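TetR-family transcriptional regulator (PDB 2HYT) probably binds specific DNA sites as a dimeric, all-helical TetR-family regulator of transcription. Local coordinates at residues A19-R22 and K23-E27; M35-L38 and T39-S43; E104-I108 and V109-A113; A62-E65 and Q66-E70. One frame throughout, in Å; residues are numbered along the deposited sequence.

Contact 1. Residues A19-R22 and K23-E27; sequences ATAR and KVFSE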
loop_
_atom_site.group_PDB
_atom_site.type_symbol
_atom_site.label_atom_id
_atom_site.label_comp_id
_atom_site.label_asym_id
_atom_site.label_seq_id
_atom_site.Cartn_x
_atom_site.Cartn_y
_atom_site.Cartn_z
ATOM N N ALA A 19 1.025 -12.041 -23.767
ATOM C CA ALA A 19 -0.340 -11.816 -24.171
ATOM C C ALA A 19 -1.132 -13.106 -24.001
ATOM O O ALA A 19 -2.274 -13.112 -23.509
ATOM C CB ALA A 19 -0.403 -11.314 -25.659
ATOM N N THR A 20 -0.503 -14.224 -24.402
ATOM C CA THR A 20 -1.180 -15.531 -24.253
ATOM C C THR A 20 -1.379 -15.889 -22.810
ATOM O O THR A 20 -2.445 -16.354 -22.421
ATOM C CB THR A 20 -0.381 -16.624 -24.954
ATOM O OG1 THR A 20 -0.451 -16.355 -26.340
ATOM C CG2 THR A 20 -0.943 -18.052 -24.635
ATOM N N ALA A 21 -0.363 -15.642 -21.979
ATOM C CA ALA A 21 -0.519 -15.919 -20.538
ATOM C C ALA A 21 -1.691 -15.119 -19.985
ATOM O O ALA A 21 -2.497 -15.640 -19.227
ATOM C CB ALA A 21 0.776 -15.586 -19.758
ATOM N N ARG A 22 -1.801 -13.844 -20.370
ATOM C CA ARG A 22 -2.935 -13.034 -19.932
ATOM C C ARG A 22 -4.263 -13.631 -20.341
ATOM O O ARG A 22 -5.224 -13.651 -19.550
ATOM C CB ARG A 22 -2.808 -11.604 -20.478
ATOM C CG ARG A 22 -1.811 -10.807 -19.714
ATOM C CD ARG A 22 -1.636 -9.409 -20.308
ATOM N NE ARG A 22 -2.794 -8.544 -20.091
ATOM C CZ ARG A 22 -2.848 -7.289 -20.528
ATOM N NH1 ARG A 22 -1.845 -6.787 -21.240
ATOM N NH2 ARG A 22 -3.897 -6.533 -20.287
ATOM N N LYS A 23 -4.347 -14.125 -21.566
ATOM C CA LYS A 23 -5.611 -14.695 -22.055
ATOM C C LYS A 23 -5.967 -15.951 -21.268
ATOM O O LYS A 23 -7.106 -16.106 -20.824
ATOM C CB LYS A 23 -5.499 -15.020 -23.524
ATOM C CG LYS A 23 -6.776 -15.515 -24.164
ATOM C CD LYS A 23 -6.600 -15.560 -25.696
ATOM C CE LYS A 23 -7.924 -15.687 -26.413
ATOM N NZ LYS A 23 -8.665 -14.384 -26.429
ATOM N N VAL A 24 -4.986 -16.824 -21.060
ATOM C CA VAL A 24 -5.233 -18.087 -20.317
ATOM C C VAL A 24 -5.557 -17.829 -18.850
ATOM O O VAL A 24 -6.524 -18.403 -18.320
ATOM C CB VAL A 24 -4.081 -19.098 -20.519
ATOM C CG1 VAL A 24 -4.271 -20.346 -19.660
ATOM C CG2 VAL A 24 -4.005 -19.454 -22.005
ATOM N N PHE A 25 -4.818 -16.929 -18.211
ATOM C CA PHE A 25 -5.074 -16.642 -16.814
ATOM C C PHE A 25 -6.504 -16.061 -16.674
ATOM O O PHE A 25 -7.164 -16.249 -15.633
ATOM C CB PHE A 25 -4.055 -15.667 -16.215
ATOM C CG PHE A 25 -2.664 -16.230 -16.008
ATOM C CD1 PHE A 25 -2.447 -17.571 -15.679
ATOM C CD2 PHE A 25 -1.564 -15.377 -16.063
ATOM C CE1 PHE A 25 -1.162 -18.057 -15.439
ATOM C CE2 PHE A 25 -0.278 -15.854 -15.836
ATOM C CZ PHE A 25 -0.078 -17.198 -15.535
ATOM N N SER A 26 -6.973 -15.332 -17.701
ATOM C CA SER A 26 -8.323 -14.772 -17.671
ATOM C C SER A 26 -9.363 -15.853 -17.731
ATOM O O SER A 26 -10.343 -15.809 -17.016
ATOM C CB SER A 26 -8.552 -13.790 -18.831
ATOM O OG SER A 26 -9.900 -13.296 -18.816
ATOM N N GLU A 27 -9.168 -16.824 -18.603
ATOM C CA GLU A 27 -10.131 -17.892 -18.764
ATOM C C GLU A 27 -10.122 -18.847 -17.581
ATOM O O GLU A 27 -11.180 -19.309 -17.136
ATOM C CB GLU A 27 -9.847 -18.675 -20.065
ATOM C CG GLU A 27 -10.281 -17.933 -21.318
#
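Helix 7-28, the first helix of the TetR-type DNA-binding domain, makes a regular alpha-helical turn where Ala21 and Phe25 meet on its buried face. Phe25 CE2 lies 4.1 Å from Ala21 CB, while Phe25 CG comes within 3.3 Å of Ala21 O. This proximity follows from the Phe25 side chain leaving beside its own backbone N (chi1 -71°), since that N donates a 2.8 Å bond to Ala21 O. Tyr30 meets the same ring edge-to-face, and Leu59 of helix 56-81 packs against both Ala21 and Phe25. One residue earlier, Val24 turns CG2 over the preceding turn, 3.5 Å from Thr20 O, and its CB packs on Leu38 of helix 35-42. Arg22 points another way: its chain bends at chi3 (71°) and carries the guanidinium to salt bridges with Glu104 and Glu70, whose carboxylates probably offset its charge; in the modelled conformer of Gln66 there is probably a further bond to its OE1. The backbone ladder closes less straight at Ser26, whose N reaches Arg22 O at 3.1 Å with an N-H...O angle of 144°.

Contact 2. Residues M35-L38 and T39-S43; sequences MDDL and TAQAS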
loop_
_atom_site.group_PDB
_atom_site.type_symbol
_atom_site.label_atom_id
_atom_site.label_comp_id
_atom_site.label_asym_id
_atom_site.label_seq_id
_atom_site.Cartn_x
_atom_site.Cartn_y
_atom_site.Cartn_z
HETATM N N MSE A 35 2.501 -23.553 -14.963
HETATM C CA MSE A 35 3.261 -23.279 -16.168
HETATM C C MSE A 35 3.058 -24.374 -17.206
HETATM O O MSE A 35 2.931 -24.100 -18.421
HETATM C CB MSE A 35 4.754 -23.150 -15.859
HETATM C CG MSE A 35 5.045 -22.047 -14.940
HETATM SE SE MSE A 35 5.083 -20.337 -15.871
HETATM C CE MSE A 35 6.957 -20.157 -16.268
ATOM N N ASP A 36 3.032 -25.627 -16.759
ATOM C CA ASP A 36 2.732 -26.716 -17.674
ATOM C C ASP A 36 1.314 -26.630 -18.239
ATOM O O ASP A 36 1.084 -27.017 -19.398
ATOM C CB ASP A 36 2.945 -28.090 -17.013
ATOM C CG ASP A 36 4.426 -28.402 -16.740
ATOM O OD1 ASP A 36 5.336 -27.652 -17.155
ATOM O OD2 ASP A 36 4.663 -29.455 -16.108
ATOM N N ASP A 37 0.348 -26.179 -17.421
ATOM C CA ASP A 37 -1.031 -26.023 -17.907
ATOM C C ASP A 37 -1.039 -25.000 -19.053
ATOM O O ASP A 37 -1.691 -25.209 -20.092
ATOM C CB ASP A 37 -1.995 -25.544 -16.828
ATOM C CG ASP A 37 -2.288 -26.586 -15.748
ATOM O OD1 ASP A 37 -2.190 -27.810 -16.015
ATOM O OD2 ASP A 37 -2.619 -26.157 -14.614
ATOM N N LEU A 38 -0.329 -23.899 -18.842
ATOM C CA LEU A 38 -0.330 -22.801 -19.820
ATOM C C LEU A 38 0.321 -23.285 -21.092
ATOM O O LEU A 38 -0.178 -23.034 -22.197
ATOM C CB LEU A 38 0.413 -21.606 -19.227
ATOM C CG LEU A 38 0.455 -20.318 -20.006
ATOM C CD1 LEU A 38 -0.814 -19.965 -20.698
ATOM C CD2 LEU A 38 0.877 -19.250 -18.966
ATOM N N THR A 39 1.434 -24.007 -20.939
ATOM C CA THR A 39 2.132 -24.604 -22.075
ATOM C C THR A 39 1.205 -25.508 -22.896
ATOM O O THR A 39 1.090 -25.410 -24.098
ATOM C CB THR A 39 3.373 -25.355 -21.569
ATOM O OG1 THR A 39 4.275 -24.394 -20.970
ATOM C CG2 THR A 39 4.048 -26.174 -22.724
ATOM N N ALA A 40 0.472 -26.359 -22.207
ATOM C CA ALA A 40 -0.459 -27.251 -22.884
ATOM C C ALA A 40 -1.610 -26.490 -23.569
ATOM O O ALA A 40 -1.905 -26.752 -24.736
ATOM C CB ALA A 40 -1.015 -28.308 -21.859
ATOM N N GLN A 41 -2.251 -25.554 -22.841
ATOM C CA GLN A 41 -3.433 -24.861 -23.307
ATOM C C GLN A 41 -3.140 -23.974 -24.495
ATOM O O GLN A 41 -3.980 -23.864 -25.416
ATOM C CB GLN A 41 -4.086 -24.081 -22.159
ATOM C CG GLN A 41 -4.668 -25.057 -21.145
ATOM C CD GLN A 41 -5.232 -24.388 -19.897
ATOM O OE1 GLN A 41 -5.873 -23.334 -19.986
ATOM N NE2 GLN A 41 -5.047 -25.032 -18.731
ATOM N N ALA A 42 -1.923 -23.422 -24.527
ATOM C CA ALA A 42 -1.517 -22.503 -25.599
ATOM C C ALA A 42 -0.689 -23.191 -26.680
ATOM O O ALA A 42 -0.234 -22.553 -27.637
ATOM C CB ALA A 42 -0.806 -21.301 -25.017
ATOM N N SER A 43 -0.500 -24.498 -26.549
ATOM C CA SER A 43 0.293 -25.308 -27.470
ATOM C C SER A 43 1.700 -24.765 -27.706
ATOM O O SER A 43 2.198 -24.691 -28.860
ATOM C CB SER A 43 -0.423 -25.519 -28.818
ATOM O OG SER A 43 0.051 -26.735 -29.416
HETATM O O HOH W 1 6.042 -25.463 -19.129
HETATM O O HOH W 2 -4.153 -28.174 -18.706
#
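Thr39 grips Met35 O, modelled as part of a selenomethionine, with two hydrogen bonds: OG1 and the backbone N each lie 2.9 Å from that oxygen and approach it from opposite faces of the carbonyl plane. The hydroxyl can fold back in this way because OG1 stands beside its own backbone N (chi1 -64°). The remaining backbone bonds continue the helix, from Ala40 N to Asp36 O, Gln41 N to Asp37 O and Ala42 N to Leu38 O.

Water extends the polar network. One molecule donates to Thr39 OG1 at 2.8 Å and to Asp36 OD1 at 3.0 Å, joining two side chains that do not meet directly. A second accepts from Gln41 NE2 at 3.3 Å and makes only a weak bond to Asp37 OD1.

Van der Waals contact is carried by Gln41, which lies back over the preceding turn: its CG is 3.2 Å from Asp37 O, and NE2 is 3.6 Å from Asp37 CB. Leu38 and Met35 instead face Leu49 and Leu59 on the neighbouring helices.

At Ser43 the chain turns to positive phi (53°) in a Schellman motif that closes helix 35-42, the first helix of the predicted helix-turn-helix.

Contact 3. Residues E104-I108 and V109-A113; sequences EIQRI and VLRDA. With EDO (1,2-ethanediol), chain D.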
loop_
_atom_site.group_PDB
_atom_site.type_symbol
_atom_site.label_atom_id
_atom_site.label_comp_id
_atom_site.label_asym_id
_atom_site.label_seq_id
_atom_site.Cartn_x
_atom_site.Cartn_y
_atom_site.Cartn_z
ATOM N N GLU A 104 -9.743 -8.555 -15.138
ATOM C CA GLU A 104 -8.317 -8.758 -15.132
ATOM C C GLU A 104 -7.598 -8.031 -13.992
ATOM O O GLU A 104 -6.716 -8.579 -13.350
ATOM C CB GLU A 104 -7.685 -8.320 -16.462
ATOM C CG GLU A 104 -6.219 -8.629 -16.481
ATOM C CD GLU A 104 -5.629 -8.509 -17.855
ATOM O OE1 GLU A 104 -5.887 -7.468 -18.482
ATOM O OE2 GLU A 104 -4.878 -9.430 -18.258
ATOM N N ILE A 105 -7.949 -6.769 -13.796
ATOM C CA ILE A 105 -7.354 -5.961 -12.743
ATOM C C ILE A 105 -7.740 -6.516 -11.394
ATOM O O ILE A 105 -6.901 -6.680 -10.507
ATOM C CB ILE A 105 -7.758 -4.469 -12.952
ATOM C CG1 ILE A 105 -7.115 -3.977 -14.261
ATOM C CG2 ILE A 105 -7.337 -3.596 -11.755
ATOM C CD1 ILE A 105 -7.557 -2.572 -14.687
ATOM N N GLN A 106 -9.022 -6.798 -11.215
ATOM C CA GLN A 106 -9.500 -7.327 -9.976
ATOM C C GLN A 106 -8.722 -8.550 -9.559
ATOM O O GLN A 106 -8.362 -8.721 -8.398
ATOM C CB GLN A 106 -10.991 -7.659 -10.116
ATOM C CG GLN A 106 -11.605 -8.223 -8.899
ATOM C CD GLN A 106 -13.054 -8.613 -9.159
ATOM O OE1 GLN A 106 -13.328 -9.465 -10.019
ATOM N NE2 GLN A 106 -13.974 -7.948 -8.490
ATOM N N ARG A 107 -8.549 -9.473 -10.503
ATOM C CA ARG A 107 -7.983 -10.769 -10.185
ATOM C C ARG A 107 -6.474 -10.731 -10.209
ATOM O O ARG A 107 -5.834 -10.945 -9.175
ATOM C CB ARG A 107 -8.529 -11.786 -11.155
ATOM C CG ARG A 107 -9.989 -12.139 -10.816
ATOM C CD ARG A 107 -10.441 -13.362 -11.605
ATOM N NE ARG A 107 -10.639 -13.038 -13.004
ATOM C CZ ARG A 107 -10.775 -13.924 -13.996
ATOM N NH1 ARG A 107 -10.697 -15.232 -13.771
ATOM N NH2 ARG A 107 -10.987 -13.481 -15.237
ATOM N N ILE A 108 -5.907 -10.393 -11.372
ATOM C CA ILE A 108 -4.447 -10.472 -11.552
ATOM C C ILE A 108 -3.674 -9.481 -10.660
ATOM O O ILE A 108 -2.693 -9.845 -10.017
ATOM C CB ILE A 108 -4.053 -10.250 -13.013
ATOM C CG1 ILE A 108 -4.661 -11.356 -13.893
ATOM C CG2 ILE A 108 -2.506 -10.189 -13.145
ATOM C CD1 ILE A 108 -4.148 -12.745 -13.542
ATOM N N VAL A 109 -4.128 -8.225 -10.617
ATOM C CA VAL A 109 -3.423 -7.173 -9.888
ATOM C C VAL A 109 -3.856 -7.161 -8.421
ATOM O O VAL A 109 -3.039 -7.207 -7.535
ATOM C CB VAL A 109 -3.644 -5.792 -10.534
ATOM C CG1 VAL A 109 -3.038 -4.637 -9.687
ATOM C CG2 VAL A 109 -3.134 -5.759 -11.968
ATOM N N LEU A 110 -5.162 -7.089 -8.153
ATOM C CA LEU A 110 -5.617 -6.796 -6.789
ATOM C C LEU A 110 -5.784 -7.990 -5.891
ATOM O O LEU A 110 -5.960 -7.832 -4.665
ATOM C CB LEU A 110 -6.902 -5.946 -6.860
ATOM C CG LEU A 110 -6.794 -4.592 -7.561
ATOM C CD1 LEU A 110 -8.192 -4.012 -7.732
ATOM C CD2 LEU A 110 -5.907 -3.607 -6.787
ATOM N N ARG A 111 -5.723 -9.194 -6.469
ATOM C CA ARG A 111 -5.800 -10.445 -5.711
ATOM C C ARG A 111 -4.461 -11.219 -5.859
ATOM O O ARG A 111 -3.724 -11.455 -4.892
ATOM C CB ARG A 111 -7.016 -11.249 -6.156
ATOM C CG ARG A 111 -8.322 -10.578 -5.703
ATOM C CD ARG A 111 -9.491 -11.407 -6.109
ATOM N NE ARG A 111 -10.747 -10.731 -5.814
ATOM C CZ ARG A 111 -11.934 -11.123 -6.268
ATOM N NH1 ARG A 111 -12.052 -12.222 -7.011
ATOM N NH2 ARG A 111 -13.013 -10.411 -5.972
ATOM N N ASP A 112 -4.125 -11.588 -7.090
ATOM C CA ASP A 112 -2.981 -12.474 -7.315
ATOM C C ASP A 112 -1.661 -11.773 -7.019
ATOM O O ASP A 112 -0.861 -12.280 -6.236
ATOM C CB ASP A 112 -2.989 -13.001 -8.753
ATOM C CG ASP A 112 -4.197 -13.845 -9.055
ATOM O OD1 ASP A 112 -4.616 -14.656 -8.212
ATOM O OD2 ASP A 112 -4.710 -13.729 -10.169
ATOM N N ALA A 113 -1.384 -10.652 -7.681
ATOM C CA ALA A 113 -0.132 -9.928 -7.427
ATOM C C ALA A 113 -0.050 -9.480 -5.974
ATOM O O ALA A 113 1.040 -9.437 -5.394
ATOM C CB ALA A 113 0.036 -8.706 -8.348
HETATM C C1 EDO D . -5.554 -2.907 -18.394
HETATM O O1 EDO D . -6.261 -1.767 -18.903
HETATM C C2 EDO D . -6.337 -4.137 -18.859
HETATM O O2 EDO D . -6.726 -4.952 -17.763
#
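Ile105 and Leu110 form the close-packed side of this turn, their side chains running side by side with Ile105 CG2 4.1 Å from Leu110 CD1. Leu110 packs against Ala165, Phe166 and Ala169 of helix 150-170, whereas Ile108 faces Leu60 and Ile67 of helix 56-81. Beneath them the backbone widens: Leu110 N bonds to Ile105 O at 3.0 Å, five residues back, and Val109 N adds a weak bond to the same oxygen. Arg107 O likewise takes two donors, Asp112 N at 2.8 Å almost straight on and Arg111 N at 3.2 Å from above the carbonyl plane.

The more exposed side is built from long polar chains. Gln106 and Arg111 extend alongside one another, the amide and guanidinium planes stacked and only 15° apart, with Gln106 CD 3.7 Å from Arg111 NH2. Arg111 also bonds to Ala169 O, which helps fix the direction of its guanidinium. At the beginning of the segment, Glu104 OE1 accepts a 2.7 Å bond from O2 of an ethanediol, probably a crystallisation additive, which also bonds to Arg74.

Bonds from residue i+5 to i, made here by Leu110, Asp112 and Ala113, are the signature of a pi-helical turn, set within helix 103-117 of the TetR C-terminal domain.

Contact 4. Residues A62-E65 and Q66-E70; sequences AVVE and QIDAE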
loop_
_atom_site.group_PDB
_atom_site.type_symbol
_atom_site.label_atom_id
_atom_site.label_comp_id
_atom_site.label_asym_id
_atom_site.label_seq_id
_atom_site.Cartn_x
_atom_site.Cartn_y
_atom_site.Cartn_z
ATOM N N ALA A 62 5.703 -9.877 -14.969
ATOM C CA ALA A 62 5.781 -9.339 -16.300
ATOM C C ALA A 62 4.394 -8.942 -16.819
ATOM O O ALA A 62 4.252 -7.971 -17.520
ATOM C CB ALA A 62 6.473 -10.336 -17.256
ATOM N N VAL A 63 3.393 -9.770 -16.533
ATOM C CA VAL A 63 1.993 -9.490 -16.848
ATOM C C VAL A 63 1.551 -8.224 -16.133
ATOM O O VAL A 63 0.940 -7.341 -16.755
ATOM C CB VAL A 63 1.116 -10.667 -16.458
ATOM C CG1 VAL A 63 -0.349 -10.275 -16.430
ATOM C CG2 VAL A 63 1.383 -11.894 -17.427
ATOM N N VAL A 64 1.849 -8.139 -14.837
ATOM C CA VAL A 64 1.492 -6.940 -14.045
ATOM C C VAL A 64 2.113 -5.652 -14.633
ATOM O O VAL A 64 1.408 -4.642 -14.785
ATOM C CB VAL A 64 1.860 -7.121 -12.574
ATOM C CG1 VAL A 64 1.846 -5.800 -11.840
ATOM C CG2 VAL A 64 0.917 -8.163 -11.912
ATOM N N GLU A 65 3.388 -5.694 -15.000
ATOM C CA GLU A 65 4.048 -4.562 -15.637
ATOM C C GLU A 65 3.269 -4.074 -16.870
ATOM O O GLU A 65 3.083 -2.861 -17.055
ATOM C CB GLU A 65 5.481 -4.908 -15.990
ATOM C CG GLU A 65 6.211 -3.831 -16.766
ATOM C CD GLU A 65 7.641 -4.211 -17.107
ATOM O OE1 GLU A 65 7.900 -5.392 -17.463
ATOM O OE2 GLU A 65 8.497 -3.303 -17.080
ATOM N N GLN A 66 2.801 -5.002 -17.716
ATOM C CA GLN A 66 2.047 -4.627 -18.912
ATOM C C GLN A 66 0.710 -4.018 -18.544
ATOM O O GLN A 66 0.311 -3.000 -19.091
ATOM C CB GLN A 66 1.739 -5.826 -19.781
ATOM C CG GLN A 66 2.752 -6.193 -20.787
ATOM C CD GLN A 66 2.146 -7.107 -21.835
ATOM O OE1 GLN A 66 1.176 -7.823 -21.568
ATOM N NE2 GLN A 66 2.674 -7.050 -23.041
ATOM N N ILE A 67 0.011 -4.673 -17.637
ATOM C CA ILE A 67 -1.251 -4.163 -17.157
ATOM C C ILE A 67 -1.083 -2.759 -16.561
ATOM O O ILE A 67 -1.883 -1.869 -16.869
ATOM C CB ILE A 67 -1.898 -5.095 -16.130
ATOM C CG1 ILE A 67 -2.269 -6.425 -16.787
ATOM C CG2 ILE A 67 -3.157 -4.472 -15.566
ATOM C CD1 ILE A 67 -2.791 -7.533 -15.796
ATOM N N ASP A 68 -0.059 -2.548 -15.759
ATOM C CA ASP A 68 0.215 -1.245 -15.138
ATOM C C ASP A 68 0.362 -0.159 -16.202
ATOM O O ASP A 68 -0.191 0.943 -16.066
ATOM C CB ASP A 68 1.511 -1.310 -14.340
ATOM C CG ASP A 68 1.353 -1.994 -12.976
ATOM O OD1 ASP A 68 0.230 -2.322 -12.562
ATOM O OD2 ASP A 68 2.405 -2.199 -12.332
ATOM N N ALA A 69 1.132 -0.467 -17.243
ATOM C CA ALA A 69 1.349 0.481 -18.336
ATOM C C ALA A 69 0.063 0.865 -19.031
ATOM O O ALA A 69 -0.157 2.032 -19.349
ATOM C CB ALA A 69 2.396 -0.051 -19.342
ATOM N N GLU A 70 -0.794 -0.130 -19.253
ATOM C CA GLU A 70 -2.109 0.093 -19.838
ATOM C C GLU A 70 -2.977 0.959 -18.946
ATOM O O GLU A 70 -3.650 1.859 -19.432
ATOM C CB GLU A 70 -2.781 -1.237 -20.122
ATOM C CG GLU A 70 -2.027 -1.964 -21.276
ATOM C CD GLU A 70 -2.521 -3.369 -21.553
ATOM O OE1 GLU A 70 -3.604 -3.735 -21.068
ATOM O OE2 GLU A 70 -1.792 -4.137 -22.226
#
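Gln66 opens the second half of this helical turn with a weak backbone bond to Ala62 O, while its CB rests 3.5 Å from Val63 O. Beyond CG its chain runs extended.

Ile67 comes next and makes the apolar contact. Its side chain lies alongside that of Val63, both pointing the same way, with CD1 3.7 Å from Val63 CG1. CG1 of Ile67 leaves beside the backbone N (chi1 -65°), which brings it back over the preceding turn to 3.3 Å from Val63 O. The backbone bond from Ile67 N to that oxygen is almost straight, with an N-H...O angle of 173°.

Asp68 follows, its N bonded to Val64 O at 2.7 Å. The carboxylate crosses the valine side chain at a slant, OD2 standing 3.7 Å from Val64 CG1, and the same oxygen has a weak bond to Ser124 OG. Ala69 then takes up Glu65 O through its N at 3.1 Å, and Glu70 N bonds back to Gln66 O.

This part of helix 56-81 lies between two helices, 7-28 and 103-117: Ala62, Val63 and Gln66 touch Leu18 of the former, whereas Val64 packs on Ala113 and Ile67 on Val109 of the latter.

In the fold
Along the chain the order is contact 1 on helix 7-28, contact 2 on helix 35-42, contact 4 on helix 56-81 and contact 3 on helix 103-117. Contact 1 is the hub, its centre about 11 Å from that of contact 2 and about 13 Å from those of contacts 3 and 4, and it touches all three. Contacts 3 and 4 pack together with centres about 11 Å apart, whereas contact 2 stays at least about 8 Å from either between nearest atoms. Helices 7-28, 56-81 and 103-117 thus join the predicted DNA-binding head to the C-terminal domain, an interface through which TetR-family proteins typically relay ligand binding to DNA affinity.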